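Local coordinates for putative uncharacterized protein gbs0355 (Streptococcus agalactiae, PDB 3OKZ) that is of unknown function but, as a LytR/CpsA/Psr family member, probably helps transfer lipid-linked glycopolymers to the cell wall, at residues M25-G30 with S36-N41; I115-L120 with Q164-S169; D122-N125 with G129-V132; P139-A144 with K150-P155; R170-D175 with Y180-R185. One frame throughout, in Å; residues are numbered along the deposited sequence.

In the fold
All five contacts lie in one chain, a piece of a longer protein that carries the LytR/CpsA/Psr domain. Interaction 1 sits at the end of strand 20-28 in the central mixed sheet; interaction 2, with its centre about 12 Å away, starts from the neighbouring strand 111-116. Interactions 2 and 3 share helix 117-126, their centres about 9 Å apart, and interactions 3 and 4 are nested in the chain between the two halves of interaction 2. Interaction 5 follows along the sequence, joining the loop after helix 162-168 to helix 178-200. Interaction 4 touches both 2 and 5, so the hairpin packs against helix 162-168 and the loop that leads to helix 178-200.

Interaction 1 (M25-G30 with S36-N41); sequences MGVDTG and SKWSGN
T29 meets K37, W38 and S39 where the chain leaves strand 20-28 and returns toward strand 41-51. Followed outward, its CB lies 3.6 Å from K37 O, and the side chain then forks. OG1 stands between the backbone N and the carbonyl carbon (chi1 55°) and has its hydrogen-bond partner outside the pair, H33 NE2. The methyl CG2 is left to face the other segment: it approaches K37 O at 3.3 Å and meets the indole of W38 obliquely, 4.0 Å from CE3. V27 comes to the same indole at its edge, CB lying 4.2 Å from W38 CZ3.

The backbones are tied beside this patch by an antiparallel hydrogen-bonded pair. D28 N donates almost straight to N41 O (3.3 Å, 173°), whereas the return bond from N41 N to D28 O is weak. G40 CA passes 3.6 Å from D28 O.

Beyond the pair, W38 rests on Q114 and N116, on the neighbouring strand 111-116 and at its end; this strand flanks strand 20-28 in the central sheet on the side away from strand 41-51. V27 and N41 touch helix 87-90.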
# COMPACT_ATOMS: atom_id res chain seq x y z
N MSE A 25 2.69 -0.69 3.63
CA MSE A 25 2.93 -1.93 2.90
C MSE A 25 2.67 -3.22 3.66
O MSE A 25 3.00 -3.36 4.85
CB MSE A 25 4.36 -2.01 2.41
CG MSE A 25 4.81 -0.85 1.58
SE MSE A 25 6.68 -1.12 1.19
CE MSE A 25 6.50 -1.86 -0.57
N GLY A 26 2.08 -4.16 2.94
CA GLY A 26 1.77 -5.48 3.46
C GLY A 26 2.82 -6.39 2.89
O GLY A 26 2.92 -6.58 1.66
N VAL A 27 3.64 -6.96 3.75
CA VAL A 27 4.68 -7.83 3.26
C VAL A 27 4.46 -9.30 3.56
O VAL A 27 4.07 -9.67 4.66
CB VAL A 27 6.02 -7.44 3.85
CG1 VAL A 27 7.12 -8.28 3.21
CG2 VAL A 27 6.27 -5.95 3.65
N ASP A 28 4.70 -10.13 2.56
CA ASP A 28 4.59 -11.57 2.72
C ASP A 28 6.04 -12.06 2.93
O ASP A 28 6.81 -12.23 1.98
CB ASP A 28 3.98 -12.19 1.48
CG ASP A 28 3.87 -13.69 1.59
OD1 ASP A 28 3.55 -14.17 2.69
OD2 ASP A 28 4.08 -14.37 0.57
N THR A 29 6.40 -12.23 4.20
CA THR A 29 7.74 -12.65 4.55
C THR A 29 7.96 -14.16 4.50
O THR A 29 9.07 -14.64 4.73
CB THR A 29 8.13 -12.10 5.94
OG1 THR A 29 7.15 -12.48 6.91
CG2 THR A 29 8.19 -10.58 5.90
N GLY A 30 6.90 -14.91 4.21
CA GLY A 30 7.04 -16.36 4.08
C GLY A 30 6.91 -17.26 5.30
O GLY A 30 6.30 -16.90 6.30
N SER A 36 16.66 -13.36 6.78
CA SER A 36 16.01 -12.06 6.84
C SER A 36 14.65 -12.26 7.46
O SER A 36 14.03 -13.31 7.29
CB SER A 36 15.85 -11.47 5.43
OG SER A 36 17.10 -11.17 4.84
N LYS A 37 14.18 -11.27 8.21
CA LYS A 37 12.88 -11.35 8.84
C LYS A 37 11.92 -10.45 8.07
O LYS A 37 10.74 -10.76 7.95
CB LYS A 37 12.97 -10.92 10.31
CG LYS A 37 11.94 -11.59 11.20
CD LYS A 37 10.66 -10.79 11.32
CE LYS A 37 10.86 -9.58 12.22
NZ LYS A 37 9.59 -8.86 12.46
N TRP A 38 12.45 -9.35 7.55
CA TRP A 38 11.65 -8.39 6.78
C TRP A 38 11.98 -8.37 5.30
O TRP A 38 12.06 -7.30 4.69
CB TRP A 38 11.78 -6.97 7.35
CG TRP A 38 10.88 -6.74 8.51
CD1 TRP A 38 11.25 -6.56 9.81
CD2 TRP A 38 9.45 -6.79 8.51
NE1 TRP A 38 10.14 -6.51 10.62
CE2 TRP A 38 9.02 -6.65 9.84
CE3 TRP A 38 8.48 -6.95 7.50
CZ2 TRP A 38 7.66 -6.66 10.21
CZ3 TRP A 38 7.13 -6.96 7.87
CH2 TRP A 38 6.74 -6.82 9.21
N SER A 39 12.16 -9.55 4.71
CA SER A 39 12.46 -9.66 3.29
C SER A 39 11.35 -10.48 2.66
O SER A 39 10.84 -11.42 3.27
CB SER A 39 13.79 -10.38 3.07
OG SER A 39 13.69 -11.74 3.44
N GLY A 40 10.99 -10.13 1.44
CA GLY A 40 9.92 -10.86 0.79
C GLY A 40 9.36 -10.17 -0.44
O GLY A 40 10.11 -9.71 -1.30
N ASN A 41 8.03 -10.09 -0.50
CA ASN A 41 7.35 -9.48 -1.63
C ASN A 41 6.30 -8.46 -1.22
O ASN A 41 5.57 -8.66 -0.25
CB ASN A 41 6.69 -10.58 -2.48
CG ASN A 41 7.68 -11.26 -3.39
OD1 ASN A 41 8.05 -10.71 -4.43
ND2 ASN A 41 8.13 -12.45 -3.02

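Interaction 2 (I115-L120 with Q164-S169); sequences INMQGL and QALVYS
Flat groups take no direct part where M117 and L120 meet L166 and S169; the surfaces pressed together are methyl groups, a selenium and a hydroxyl. The nearby planar group is the carboxamide of N116, which works within its own segment. Its OD1 receives G119 N at 2.9 Å, the donor tilted 25° from the amide plane, and a weak, strongly bent bond from Q118 N. N116 is thus the N-cap of helix 117-126, and it fixes the first turn from which M117 and L120 project.

M117 is a selenomethionine whose SE lies 3.7 Å from L166 CD1, while its chain, bent at both chi2 and chi3, carries the terminal methyl away. The two side chains cross at about a right angle, the selenium touching one branch of the leucine. One turn further on, L120 points toward the other helix. With CG anti to the backbone N (chi1 175°), its CD2 is carried across to L166, 4.3 Å from CA and 4.4 Å from CD1, and on to S169, 3.9 Å from OG. A single leucine methyl therefore touches residues i and i+3 of the opposing segment.

The packing continues beyond the pair, V121 reaching L166 and V124 reaching A165, while Q186 and V189 of helix 178-200 lie against S169. This is apolar helix-helix packing just after a strand-to-helix junction: the chain passes from a strand of the central sheet into helix 117-126, which leans on helix 162-168 in the alpha/beta domain of the LytR/CpsA/Psr family.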
# COMPACT_ATOMS: atom_id res chain seq x y z
N ILE A 115 3.84 -4.28 7.40
CA ILE A 115 3.25 -5.29 8.26
C ILE A 115 3.16 -6.61 7.50
O ILE A 115 2.73 -6.63 6.34
CB ILE A 115 1.83 -4.87 8.71
CG1 ILE A 115 1.90 -3.47 9.34
CG2 ILE A 115 1.28 -5.87 9.72
CD1 ILE A 115 0.63 -3.02 10.05
N ASN A 116 3.59 -7.70 8.12
CA ASN A 116 3.54 -9.00 7.44
C ASN A 116 2.15 -9.58 7.56
O ASN A 116 1.29 -9.03 8.25
CB ASN A 116 4.57 -9.97 8.01
CG ASN A 116 4.37 -10.24 9.47
OD1 ASN A 116 3.27 -10.56 9.91
ND2 ASN A 116 5.43 -10.10 10.25
N MSE A 117 1.94 -10.72 6.92
CA MSE A 117 0.62 -11.34 6.93
C MSE A 117 0.07 -11.69 8.29
O MSE A 117 -1.14 -11.61 8.50
CB MSE A 117 0.62 -12.56 6.01
CG MSE A 117 1.06 -12.23 4.58
SE MSE A 117 -0.01 -10.85 3.72
CE MSE A 117 1.19 -9.35 3.90
N GLN A 118 0.93 -12.07 9.23
CA GLN A 118 0.47 -12.40 10.57
C GLN A 118 -0.08 -11.13 11.16
O GLN A 118 -1.15 -11.12 11.77
CB GLN A 118 1.60 -12.91 11.45
CG GLN A 118 1.12 -13.44 12.79
CD GLN A 118 0.35 -14.75 12.67
OE1 GLN A 118 0.92 -15.78 12.28
NE2 GLN A 118 -0.95 -14.72 12.99
N GLY A 119 0.67 -10.05 10.96
CA GLY A 119 0.28 -8.75 11.47
C GLY A 119 -1.11 -8.37 11.03
O GLY A 119 -1.91 -7.91 11.84
N LEU A 120 -1.41 -8.54 9.75
CA LEU A 120 -2.74 -8.21 9.26
C LEU A 120 -3.73 -9.09 9.99
O LEU A 120 -4.66 -8.59 10.61
CB LEU A 120 -2.87 -8.46 7.76
CG LEU A 120 -4.31 -8.21 7.27
CD1 LEU A 120 -4.64 -6.72 7.50
CD2 LEU A 120 -4.49 -8.60 5.80
N GLN A 164 -9.50 -15.23 7.62
CA GLN A 164 -10.46 -15.01 6.54
C GLN A 164 -10.15 -13.69 5.86
O GLN A 164 -10.07 -13.61 4.64
CB GLN A 164 -11.89 -14.92 7.08
CG GLN A 164 -12.35 -16.12 7.87
CD GLN A 164 -13.82 -16.03 8.20
OE1 GLN A 164 -14.66 -16.49 7.43
NE2 GLN A 164 -14.13 -15.43 9.34
N ALA A 165 -9.98 -12.66 6.67
CA ALA A 165 -9.66 -11.33 6.16
C ALA A 165 -8.48 -11.38 5.19
O ALA A 165 -8.49 -10.70 4.16
CB ALA A 165 -9.36 -10.39 7.33
N LEU A 166 -7.47 -12.17 5.53
CA LEU A 166 -6.30 -12.31 4.67
C LEU A 166 -6.75 -12.85 3.31
O LEU A 166 -6.42 -12.28 2.27
CB LEU A 166 -5.27 -13.25 5.30
CG LEU A 166 -4.06 -13.64 4.45
CD1 LEU A 166 -3.34 -12.40 4.00
CD2 LEU A 166 -3.12 -14.52 5.26
N VAL A 167 -7.52 -13.94 3.34
CA VAL A 167 -8.03 -14.56 2.12
C VAL A 167 -8.87 -13.58 1.30
O VAL A 167 -8.78 -13.53 0.07
CB VAL A 167 -8.87 -15.84 2.44
CG1 VAL A 167 -9.38 -16.48 1.14
CG2 VAL A 167 -8.01 -16.85 3.20
N TYR A 168 -9.67 -12.77 2.00
CA TYR A 168 -10.52 -11.79 1.34
C TYR A 168 -9.73 -10.70 0.62
O TYR A 168 -10.20 -10.13 -0.37
CB TYR A 168 -11.43 -11.14 2.37
CG TYR A 168 -12.45 -10.17 1.80
CD1 TYR A 168 -13.55 -10.62 1.08
CD2 TYR A 168 -12.31 -8.79 2.00
CE1 TYR A 168 -14.49 -9.74 0.60
CE2 TYR A 168 -13.26 -7.90 1.51
CZ TYR A 168 -14.35 -8.38 0.82
OH TYR A 168 -15.31 -7.50 0.38
N SER A 169 -8.53 -10.39 1.09
CA SER A 169 -7.74 -9.35 0.44
C SER A 169 -6.67 -9.88 -0.51
O SER A 169 -5.88 -9.11 -1.05
CB SER A 169 -7.10 -8.45 1.48
OG SER A 169 -6.35 -9.21 2.39

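Interaction 3 (D122-N125 with G129-V132); sequences DLVN and GITV
V124 and G129 are joined by a backbone bond that reaches across the end of helix 117-126: G129 N donates to V124 O at 3.0 Å. The donor stands 37° above the carbonyl plane and the N-H points only loosely at the oxygen, as befits a chain that is turning out of its helix. N125 O is farther from the same nitrogen, at 3.9 Å. The donor lies five positions after the acceptor, a six-to-one bond of the kind that commonly closes the C-terminal end of a helix. G129 has left the helical region altogether, with a positive phi of 66°, and the residues after it straighten at once into strand 130-134.

The contact is therefore a tight helix-to-strand connection, in which the last turn of helix 117-126 delivers the chain to a small antiparallel sheet. There strand 130-134 pairs with strand 156-160 through I130 with I160 and V132 with H158.

On the side-chain level V124 does most of the work. CG1, held anti to the backbone N (chi1 168°), is directed over the departing chain, 3.8 Å from G129 CA and 4.1 Å from I130 N. It also reaches I130 CG1 at 4.3 Å, the one apolar side-chain contact between the segments. Both residues also lie against helix 178-200, V124 on V193 and I130 on V189, and V124 additionally touches A165 of helix 162-168. N125 turns its amide to another element, OD1 accepting a hydrogen bond from G162 N.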
# COMPACT_ATOMS: atom_id res chain seq x y z
N ASP A 122 -3.53 -10.80 12.78
CA ASP A 122 -3.64 -10.42 14.19
C ASP A 122 -4.40 -9.11 14.35
O ASP A 122 -5.29 -8.99 15.19
CB ASP A 122 -2.26 -10.28 14.82
CG ASP A 122 -1.58 -11.61 15.04
OD1 ASP A 122 -0.35 -11.63 15.26
OD2 ASP A 122 -2.28 -12.65 14.99
N LEU A 123 -4.04 -8.13 13.54
CA LEU A 123 -4.67 -6.81 13.59
C LEU A 123 -6.18 -6.89 13.47
O LEU A 123 -6.91 -6.30 14.28
CB LEU A 123 -4.09 -5.92 12.49
CG LEU A 123 -4.43 -4.43 12.57
CD1 LEU A 123 -4.24 -3.90 14.00
CD2 LEU A 123 -3.55 -3.69 11.55
N VAL A 124 -6.67 -7.60 12.47
CA VAL A 124 -8.10 -7.75 12.31
C VAL A 124 -8.68 -8.38 13.57
O VAL A 124 -9.62 -7.85 14.16
CB VAL A 124 -8.43 -8.64 11.09
CG1 VAL A 124 -9.90 -9.02 11.10
CG2 VAL A 124 -8.07 -7.89 9.80
N ASN A 125 -8.11 -9.50 14.01
CA ASN A 125 -8.61 -10.18 15.20
C ASN A 125 -8.56 -9.31 16.45
O ASN A 125 -9.43 -9.39 17.30
CB ASN A 125 -7.84 -11.49 15.44
CG ASN A 125 -8.25 -12.62 14.47
OD1 ASN A 125 -9.40 -12.69 14.01
ND2 ASN A 125 -7.32 -13.52 14.19
N GLY A 129 -12.41 -8.71 14.95
CA GLY A 129 -12.82 -9.03 13.59
C GLY A 129 -13.60 -7.94 12.88
O GLY A 129 -13.98 -6.93 13.48
N ILE A 130 -13.83 -8.15 11.58
CA ILE A 130 -14.58 -7.19 10.78
C ILE A 130 -15.65 -7.87 9.94
O ILE A 130 -15.62 -9.10 9.74
CB ILE A 130 -13.70 -6.41 9.82
CG1 ILE A 130 -13.11 -7.37 8.78
CG2 ILE A 130 -12.61 -5.67 10.59
CD1 ILE A 130 -12.28 -6.68 7.73
N THR A 131 -16.57 -7.04 9.44
CA THR A 131 -17.70 -7.48 8.63
C THR A 131 -17.57 -7.07 7.16
O THR A 131 -17.49 -5.88 6.86
CB THR A 131 -19.01 -6.87 9.19
OG1 THR A 131 -19.32 -7.52 10.43
CG2 THR A 131 -20.17 -7.04 8.23
N VAL A 132 -17.54 -8.06 6.26
CA VAL A 132 -17.46 -7.79 4.82
C VAL A 132 -18.53 -8.56 4.06
O VAL A 132 -19.01 -9.59 4.54
CB VAL A 132 -16.10 -8.19 4.20
CG1 VAL A 132 -14.99 -7.30 4.74
CG2 VAL A 132 -15.82 -9.67 4.45

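Interaction 4 (P139-A144 with K150-P155); sequences PISIAA and KAVVEP
I140 and V153 exchange two backbone hydrogen bonds, each 3.1 Å long: I140 N to V153 O, and V153 N to I140 O. They are not equivalent. The second lies in the carbonyl plane of I140 and uses a lone pair, whereas in the first the donor stands 37° above the plane of the V153 carbonyl. Together they define an antiparallel hydrogen-bonded pair in a short, weakly bonded hairpin of strands 140-141 and 152-153, whose chains run almost exactly opposite ways.

I140 and V153 also turn their side chains to the same face, where their CB atoms come within 4.1 Å. The other face carries V152, whose methyls are shared out across the hairpin. CG1, anti to its carbonyl carbon (chi1 -44°), packs on S141 CB at 3.5 Å, and CG2 lies 4.0 Å from P139 CB. At one margin P139 and E154 run side by side, the proline CG about equally far from both carboxylate oxygens. Toward the turn A143 CB rests near K150 CA, at 4.3 Å.

The hairpin lies against helix 162-168 and the loop that follows, with its I140 face inward. I140 touches Y168 of that helix, M171 in the loop and N134 of strand 130-134, while A151 meets V167 on helix 162-168.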
# COMPACT_ATOMS: atom_id res chain seq x y z
N PRO A 139 -17.43 -19.14 -2.81
CA PRO A 139 -16.70 -18.68 -1.62
C PRO A 139 -15.40 -18.00 -2.04
O PRO A 139 -14.68 -18.52 -2.89
CB PRO A 139 -16.43 -19.97 -0.85
CG PRO A 139 -17.43 -20.95 -1.39
CD PRO A 139 -17.45 -20.60 -2.85
N ILE A 140 -15.12 -16.84 -1.46
CA ILE A 140 -13.89 -16.15 -1.78
C ILE A 140 -12.81 -17.02 -1.17
O ILE A 140 -12.85 -17.32 0.02
CB ILE A 140 -13.84 -14.75 -1.14
CG1 ILE A 140 -14.88 -13.84 -1.81
CG2 ILE A 140 -12.46 -14.15 -1.28
CD1 ILE A 140 -14.82 -12.40 -1.35
N SER A 141 -11.85 -17.46 -1.98
CA SER A 141 -10.80 -18.32 -1.46
C SER A 141 -9.57 -18.39 -2.36
O SER A 141 -9.61 -18.02 -3.54
CB SER A 141 -11.34 -19.73 -1.23
OG SER A 141 -10.85 -20.63 -2.22
N ILE A 142 -8.48 -18.87 -1.79
CA ILE A 142 -7.23 -19.00 -2.52
C ILE A 142 -6.58 -20.36 -2.22
O ILE A 142 -5.37 -20.54 -2.38
CB ILE A 142 -6.27 -17.87 -2.12
CG1 ILE A 142 -5.78 -18.07 -0.68
CG2 ILE A 142 -6.99 -16.52 -2.25
CD1 ILE A 142 -5.04 -16.89 -0.10
N ALA A 143 -7.40 -21.31 -1.79
CA ALA A 143 -6.91 -22.65 -1.47
C ALA A 143 -6.37 -23.29 -2.74
O ALA A 143 -5.39 -24.04 -2.70
CB ALA A 143 -8.04 -23.48 -0.90
N ALA A 144 -7.00 -22.98 -3.86
CA ALA A 144 -6.60 -23.51 -5.15
C ALA A 144 -5.11 -23.33 -5.40
O ALA A 144 -4.38 -24.31 -5.61
CB ALA A 144 -7.39 -22.83 -6.25
N LYS A 150 -6.66 -22.37 3.64
CA LYS A 150 -7.93 -23.04 3.40
C LYS A 150 -9.16 -22.27 3.82
O LYS A 150 -10.29 -22.72 3.58
CB LYS A 150 -7.93 -24.42 4.07
CG LYS A 150 -6.99 -25.43 3.41
CD LYS A 150 -7.18 -26.84 3.96
CE LYS A 150 -6.70 -26.95 5.40
NZ LYS A 150 -5.23 -26.73 5.51
N ALA A 151 -8.97 -21.10 4.45
CA ALA A 151 -10.11 -20.29 4.89
C ALA A 151 -10.80 -19.65 3.71
O ALA A 151 -10.19 -19.47 2.64
CB ALA A 151 -9.66 -19.23 5.85
N VAL A 152 -12.07 -19.29 3.90
CA VAL A 152 -12.87 -18.70 2.84
C VAL A 152 -13.94 -17.77 3.40
O VAL A 152 -14.19 -17.75 4.60
CB VAL A 152 -13.62 -19.80 2.04
CG1 VAL A 152 -12.68 -20.98 1.74
CG2 VAL A 152 -14.85 -20.26 2.83
N VAL A 153 -14.58 -17.01 2.52
CA VAL A 153 -15.65 -16.12 2.93
C VAL A 153 -16.91 -16.48 2.12
O VAL A 153 -17.00 -16.21 0.92
CB VAL A 153 -15.27 -14.63 2.72
CG1 VAL A 153 -16.39 -13.71 3.19
CG2 VAL A 153 -13.99 -14.32 3.47
N GLU A 154 -17.87 -17.13 2.78
CA GLU A 154 -19.10 -17.54 2.12
C GLU A 154 -19.83 -16.35 1.53
O GLU A 154 -19.63 -15.22 1.97
CB GLU A 154 -20.00 -18.28 3.11
CG GLU A 154 -19.44 -19.63 3.55
CD GLU A 154 -19.37 -20.63 2.40
OE1 GLU A 154 -18.49 -21.54 2.44
OE2 GLU A 154 -20.20 -20.51 1.47
N PRO A 155 -20.68 -16.58 0.51
CA PRO A 155 -21.41 -15.46 -0.11
C PRO A 155 -22.26 -14.75 0.93
O PRO A 155 -22.73 -15.38 1.87
CB PRO A 155 -22.25 -16.14 -1.18
CG PRO A 155 -21.41 -17.30 -1.58
CD PRO A 155 -20.91 -17.82 -0.25

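Interaction 5 (R170-D175 with Y180-R185); sequences RMRYDD and YGRQKR
M171 O is gripped by the guanidinium of R185, which bonds to it through NH1 at 2.7 Å and weakly through NH2. NH1 stands well above the carbonyl plane, 44° out of it. The grip joins the loop after helix 162-168 to the first turns of helix 178-200; the arginines gathered nearby, R170, R172 and R182, are consistent with the polyprenyl-phosphate pocket of relatives in the LytR/CpsA/Psr family.

NH2 of R185 has a second partner: it forms a salt bridge with D175 OD2 at 2.6 Å. D175 approaches near the guanidinium edge and uses the anti lone pair of OD2, with carboxylate and guanidinium planes 47° apart. Its other oxygen, OD1, accepts from E177 N, so one carboxylate caps a backbone N in the turn that leads into the helix and also holds R185. A type I turn from R172 to D175, closed by D175 N to R172 O at 2.9 Å, sets the aspartate in place. R185 NH1 also bonds to Y168 O; M171 CE lies over one face of the R185 guanidinium and R182 CA over the opposite one.

R182 lies along the loop backbone. Its extended chain, with CG anti to the backbone N (chi1 173°), passes M171 O with CB at 3.4 Å and R170 O with CD at 3.4 Å. The R170 and R182 side chains run side by side in the same direction, with R182 NH2 oblique to the R170 guanidinium. R170 NH2 makes a salt bridge to D43 OD1, the same oxygen to which R182 NH2 has a long, weak ion pair. R170 NH1 and R182 NH2 end 3.6 Å apart.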
# COMPACT_ATOMS: atom_id res chain seq x y z
N ARG A 170 -6.63 -11.19 -0.72
CA ARG A 170 -5.66 -11.76 -1.64
C ARG A 170 -6.34 -12.28 -2.90
O ARG A 170 -5.76 -12.26 -3.98
CB ARG A 170 -4.90 -12.91 -0.97
CG ARG A 170 -3.67 -12.51 -0.17
CD ARG A 170 -3.13 -13.72 0.58
NE ARG A 170 -1.72 -13.58 0.93
CZ ARG A 170 -0.74 -13.41 0.05
NH1 ARG A 170 -1.02 -13.36 -1.25
NH2 ARG A 170 0.51 -13.30 0.46
N MSE A 171 -7.59 -12.73 -2.75
CA MSE A 171 -8.35 -13.27 -3.87
C MSE A 171 -8.17 -12.41 -5.10
O MSE A 171 -8.23 -11.18 -5.03
CB MSE A 171 -9.84 -13.38 -3.49
CG MSE A 171 -10.64 -14.27 -4.44
SE MSE A 171 -10.96 -13.57 -6.25
CE MSE A 171 -12.72 -12.81 -5.98
N ARG A 172 -7.96 -13.05 -6.24
CA ARG A 172 -7.72 -12.33 -7.47
C ARG A 172 -8.28 -13.01 -8.72
O ARG A 172 -9.05 -12.41 -9.46
CB ARG A 172 -6.20 -12.16 -7.62
CG ARG A 172 -5.70 -11.45 -8.88
CD ARG A 172 -4.20 -11.68 -8.99
NE ARG A 172 -3.48 -10.62 -9.69
CZ ARG A 172 -3.64 -10.32 -10.98
NH1 ARG A 172 -4.50 -11.00 -11.73
NH2 ARG A 172 -2.93 -9.33 -11.52
N TYR A 173 -7.91 -14.26 -8.92
CA TYR A 173 -8.28 -15.01 -10.11
C TYR A 173 -9.73 -15.32 -10.37
O TYR A 173 -10.11 -15.63 -11.50
CB TYR A 173 -7.44 -16.28 -10.16
CG TYR A 173 -5.99 -15.92 -10.13
CD1 TYR A 173 -5.47 -15.02 -11.07
CD2 TYR A 173 -5.15 -16.37 -9.13
CE1 TYR A 173 -4.16 -14.58 -11.00
CE2 TYR A 173 -3.82 -15.94 -9.06
CZ TYR A 173 -3.34 -15.04 -10.00
OH TYR A 173 -2.05 -14.61 -9.93
N ASP A 174 -10.56 -15.22 -9.35
CA ASP A 174 -11.97 -15.46 -9.59
C ASP A 174 -12.66 -14.12 -9.73
O ASP A 174 -13.87 -14.05 -9.91
CB ASP A 174 -12.56 -16.25 -8.44
CG ASP A 174 -12.05 -17.66 -8.43
OD1 ASP A 174 -12.26 -18.34 -9.45
OD2 ASP A 174 -11.44 -18.07 -7.43
N ASP A 175 -11.87 -13.05 -9.66
CA ASP A 175 -12.40 -11.70 -9.79
C ASP A 175 -12.06 -11.14 -11.17
O ASP A 175 -10.89 -10.90 -11.49
CB ASP A 175 -11.86 -10.78 -8.69
CG ASP A 175 -12.59 -9.43 -8.63
OD1 ASP A 175 -13.45 -9.17 -9.50
OD2 ASP A 175 -12.31 -8.63 -7.71
N TYR A 180 -7.23 -5.23 -9.58
CA TYR A 180 -7.91 -3.99 -9.21
C TYR A 180 -9.05 -4.30 -8.27
O TYR A 180 -9.37 -3.51 -7.37
CB TYR A 180 -8.38 -3.25 -10.46
CG TYR A 180 -7.19 -2.78 -11.28
CD1 TYR A 180 -6.18 -2.03 -10.68
CD2 TYR A 180 -7.04 -3.14 -12.62
CE1 TYR A 180 -5.05 -1.65 -11.38
CE2 TYR A 180 -5.91 -2.76 -13.33
CZ TYR A 180 -4.92 -2.02 -12.71
OH TYR A 180 -3.80 -1.61 -13.40
N GLY A 181 -9.67 -5.46 -8.49
CA GLY A 181 -10.75 -5.90 -7.62
C GLY A 181 -10.04 -6.19 -6.31
O GLY A 181 -10.38 -5.65 -5.25
N ARG A 182 -9.01 -7.03 -6.41
CA ARG A 182 -8.20 -7.42 -5.27
C ARG A 182 -7.77 -6.23 -4.42
O ARG A 182 -7.69 -6.34 -3.19
CB ARG A 182 -6.96 -8.16 -5.75
CG ARG A 182 -5.98 -8.47 -4.65
CD ARG A 182 -4.77 -9.26 -5.16
NE ARG A 182 -3.91 -9.63 -4.05
CZ ARG A 182 -2.66 -10.07 -4.17
NH1 ARG A 182 -2.12 -10.19 -5.38
NH2 ARG A 182 -1.95 -10.36 -3.09
N GLN A 183 -7.49 -5.10 -5.07
CA GLN A 183 -7.07 -3.92 -4.33
C GLN A 183 -8.20 -3.18 -3.63
O GLN A 183 -8.01 -2.66 -2.53
CB GLN A 183 -6.29 -2.97 -5.23
CG GLN A 183 -4.85 -3.43 -5.41
CD GLN A 183 -4.10 -2.59 -6.39
OE1 GLN A 183 -4.40 -2.62 -7.56
NE2 GLN A 183 -3.12 -1.84 -5.92
N LYS A 184 -9.38 -3.13 -4.25
CA LYS A 184 -10.51 -2.45 -3.62
C LYS A 184 -10.68 -3.18 -2.29
O LYS A 184 -10.75 -2.57 -1.23
CB LYS A 184 -11.77 -2.58 -4.49
CG LYS A 184 -12.78 -1.45 -4.35
CD LYS A 184 -12.25 -0.15 -4.95
CE LYS A 184 -13.20 1.02 -4.69
NZ LYS A 184 -12.66 2.36 -5.13
N ARG A 185 -10.71 -4.50 -2.36
CA ARG A 185 -10.87 -5.29 -1.16
C ARG A 185 -9.74 -5.03 -0.16
O ARG A 185 -9.97 -4.98 1.04
CB ARG A 185 -10.95 -6.79 -1.51
CG ARG A 185 -12.36 -7.28 -1.83
CD ARG A 185 -12.35 -8.70 -2.38
NE ARG A 185 -12.03 -8.71 -3.80
CZ ARG A 185 -11.12 -9.49 -4.37
NH1 ARG A 185 -10.43 -10.35 -3.63
NH2 ARG A 185 -10.88 -9.40 -5.67